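Local coordinates for antifreeze protein (Marinomonas primoryensis, PDB 3P4G), which binds ice through anchored clathrate waters as a hyperactive, Ca2+-dependent antifreeze protein built as a right-handed beta-helix, at the calcium ion site. Numbering follows the deposited sequence.

The calcium ion site. Residues 141, 155-160, 174-177, 179. With CA (calcium ion), chain B.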
ATOM      1  N   ASP A 141       8.165  -4.559   7.982  1.00  6.35           N
ATOM      2  CA  ASP A 141       7.303  -3.635   8.720  1.00  5.34           C
ATOM      3  C   ASP A 141       5.820  -3.875   8.497  1.00  7.20           C
ATOM      4  O   ASP A 141       5.377  -4.253   7.392  1.00  6.89           O
ATOM      5  CB  ASP A 141       7.638  -2.216   8.323  1.00  6.47           C
ATOM      6  CG  ASP A 141       9.147  -1.923   8.473  1.00  5.69           C
ATOM      7  OD1 ASP A 141       9.673  -1.853   9.625  1.00  6.10           O
ATOM      8  OD2 ASP A 141       9.793  -1.652   7.446  1.00  7.40           O
ATOM      9  N   ALA A 155       7.439   1.639   2.044  1.00  7.59           N
ATOM     10  CA  ALA A 155       7.541   0.519   2.984  1.00  6.76           C
ATOM     11  C   ALA A 155       8.989  -0.031   3.114  1.00  7.68           C
ATOM     12  O   ALA A 155       9.348  -0.718   4.128  1.00  7.69           O
ATOM     13  CB  ALA A 155       6.547  -0.569   2.580  1.00  6.71           C
ATOM     14  N   GLY A 156       9.797   0.292   2.105  1.00  8.04           N
ATOM     15  CA  GLY A 156      11.259  -0.010   2.039  1.00  8.03           C
ATOM     16  C   GLY A 156      11.587  -1.440   1.685  1.00  7.26           C
ATOM     17  O   GLY A 156      10.728  -2.262   1.279  1.00  7.05           O
ATOM     18  N   THR A 157      12.836  -1.783   1.909  1.00  7.82           N
ATOM     19  CA  THR A 157      13.213  -3.156   1.862  1.00  7.65           C
ATOM     20  C   THR A 157      12.461  -3.891   2.955  1.00  7.77           C
ATOM     21  O   THR A 157      11.844  -3.290   3.869  1.00  7.49           O
ATOM     22  CB  THR A 157      14.742  -3.326   2.062  1.00  8.61           C
ATOM     23  OG1 THR A 157      15.062  -3.050   3.439  1.00  8.86           O
ATOM     24  CG2 THR A 157      15.553  -2.415   1.075  1.00  8.41           C
ATOM     25  N   GLY A 158      12.469  -5.213   2.824  1.00  8.98           N
ATOM     26  CA  GLY A 158      11.717  -6.080   3.738  1.00  7.65           C
ATOM     27  C   GLY A 158      10.357  -6.539   3.211  1.00  7.20           C
ATOM     28  O   GLY A 158       9.744  -5.914   2.346  1.00  8.13           O
ATOM     29  N   ASN A 159       9.898  -7.637   3.769  1.00  7.78           N
ATOM     30  CA  ASN A 159       8.553  -8.166   3.504  1.00  5.78           C
ATOM     31  C   ASN A 159       7.522  -7.365   4.344  1.00  6.53           C
ATOM     32  O   ASN A 159       7.282  -7.688   5.510  1.00  6.84           O
ATOM     33  CB  ASN A 159       8.493  -9.640   3.885  1.00  6.40           C
ATOM     34  CG  ASN A 159       9.530 -10.476   3.181  1.00  8.94           C
ATOM     35  OD1 ASN A 159       9.698 -10.405   1.967  1.00  7.69           O
ATOM     36  ND2 ASN A 159      10.166 -11.328   3.920  1.00  6.71           N
ATOM     37  N   ASP A 160       6.979  -6.298   3.747  1.00  4.20           N
ATOM     38  CA  ASP A 160       6.127  -5.341   4.480  1.00  4.54           C
ATOM     39  C   ASP A 160       4.653  -5.620   4.253  1.00  5.26           C
ATOM     40  O   ASP A 160       4.230  -6.081   3.177  1.00  5.59           O
ATOM     41  CB  ASP A 160       6.444  -3.900   4.019  1.00  6.20           C
ATOM     42  CG  ASP A 160       7.971  -3.568   4.141  1.00  9.58           C
ATOM     43  OD1 ASP A 160       8.532  -3.568   5.273  1.00  7.33           O
ATOM     44  OD2 ASP A 160       8.631  -3.302   3.117  1.00  7.60           O
ATOM     45  N   MET A 174       6.135  -0.112  -2.177  1.00  6.17           N
ATOM     46  CA  MET A 174       6.404  -1.158  -1.212  1.00  6.46           C
ATOM     47  C   MET A 174       7.808  -1.645  -1.232  1.00  6.84           C
ATOM     48  O   MET A 174       8.222  -2.376  -0.309  1.00  8.12           O
ATOM     49  CB  MET A 174       5.414  -2.313  -1.423  1.00  4.33           C
ATOM     50  CG  MET A 174       3.936  -1.880  -1.210  1.00  7.04           C
ATOM     51  SD  MET A 174       3.586  -1.174   0.431  1.00  5.69           S
ATOM     52  CE  MET A 174       3.825  -2.607   1.533  1.00  5.03           C
ATOM     53  N   GLY A 175       8.562  -1.250  -2.246  1.00  6.65           N
ATOM     54  CA  GLY A 175      10.007  -1.510  -2.254  1.00  8.87           C
ATOM     55  C   GLY A 175      10.335  -2.992  -2.470  1.00  8.20           C
ATOM     56  O   GLY A 175       9.475  -3.807  -2.889  1.00  8.49           O
ATOM     57  N   THR A 176      11.567  -3.347  -2.206  1.00  6.23           N
ATOM     58  CA  THR A 176      12.029  -4.719  -2.473  1.00  7.07           C
ATOM     59  C   THR A 176      11.315  -5.709  -1.528  1.00  6.98           C
ATOM     60  O   THR A 176      10.593  -5.303  -0.580  1.00  7.70           O
ATOM     61  CB  THR A 176      13.545  -4.880  -2.299  1.00  6.86           C
ATOM     62  OG1 THR A 176      13.884  -4.732  -0.909  1.00  7.78           O
ATOM     63  CG2 THR A 176      14.360  -3.832  -3.208  1.00  8.08           C
ATOM     64  N   ASP A 177      11.538  -6.986  -1.818  1.00  7.68           N
ATOM     65  CA  ASP A 177      10.959  -8.135  -1.037  1.00  6.51           C
ATOM     66  C   ASP A 177       9.439  -8.292  -1.227  1.00  7.32           C
ATOM     67  O   ASP A 177       8.829  -7.625  -2.083  1.00  5.30           O
ATOM     68  CB  ASP A 177      11.440  -8.043   0.434  1.00  7.33           C
ATOM     69  CG  ASP A 177      12.945  -7.951   0.500  1.00  8.84           C
ATOM     70  OD1 ASP A 177      13.474  -6.866   0.861  1.00  8.93           O
ATOM     71  OD2 ASP A 177      13.615  -8.969   0.137  1.00 11.14           O
ATOM     72  N   ASP A 179       5.856  -8.083  -0.480  1.00  4.62           N
ATOM     73  CA  ASP A 179       4.969  -7.193   0.240  1.00  4.62           C
ATOM     74  C   ASP A 179       3.479  -7.456  -0.030  1.00  5.84           C
ATOM     75  O   ASP A 179       3.107  -7.916  -1.121  1.00  5.32           O
ATOM     76  CB  ASP A 179       5.216  -5.759  -0.212  1.00  6.29           C
ATOM     77  CG  ASP A 179       6.685  -5.335  -0.070  1.00  7.46           C
ATOM     78  OD1 ASP A 179       7.209  -5.200   1.069  1.00  7.68           O
ATOM     79  OD2 ASP A 179       7.339  -5.082  -1.095  1.00  6.25           O
TER
HETATM   80 CA    CA B 407       9.222  -4.062   0.959  1.00  4.35          CA
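Two successive turns of a right-handed, RTX-like beta-helix, with loops of the form GTGND and GTDND, hold this calcium ion between them. Each turn gives two backbone carbonyls and one aspartate: Gly156 O, Gly158 O and Asp160 OD2 from one, Met174 O, Thr176 O and Asp179 OD1 from the next, in a distorted six-coordinate shell. Such hard oxygen donors suit calcium; each carboxylate is shared with an adjacent calcium site, so its charge is probably divided along the row of ions. Both aspartates carry CG anti to the carbonyl carbon and beside the backbone N (chi1 near -55°), yet they meet the metal differently. Asp160 OD2 lies end-on, 2.4 Å from the calcium ion. Asp179 turns OD1 to the ion at 2.3 Å. Its OD2 is a looser contact, 3.0 Å from the calcium. Gly156 and Gly158 easily adopt positive phi (78° and 98°), which probably eases turning their carbonyls inward; Asp177 takes a positive phi too.

In the second shell, Asp160 N donates to the anti lone pair of Asp179 OD1 at 2.9 Å, so that metal-bound oxygen also joins the turns. Asp141 N, one turn earlier, meets the anti lone pair of Asp160 OD1 at 2.9 Å; with the OD2–calcium bond, this should restrict the carboxylate's rotation. From above its carboxylate plane, Asp177 OD1 receives Gly158 N (2.8 Å), linking the turns, and Thr176 OG1 (2.8 Å), bracing it within its own loop. Thr176 thus serves twice, by carbonyl and hydroxyl.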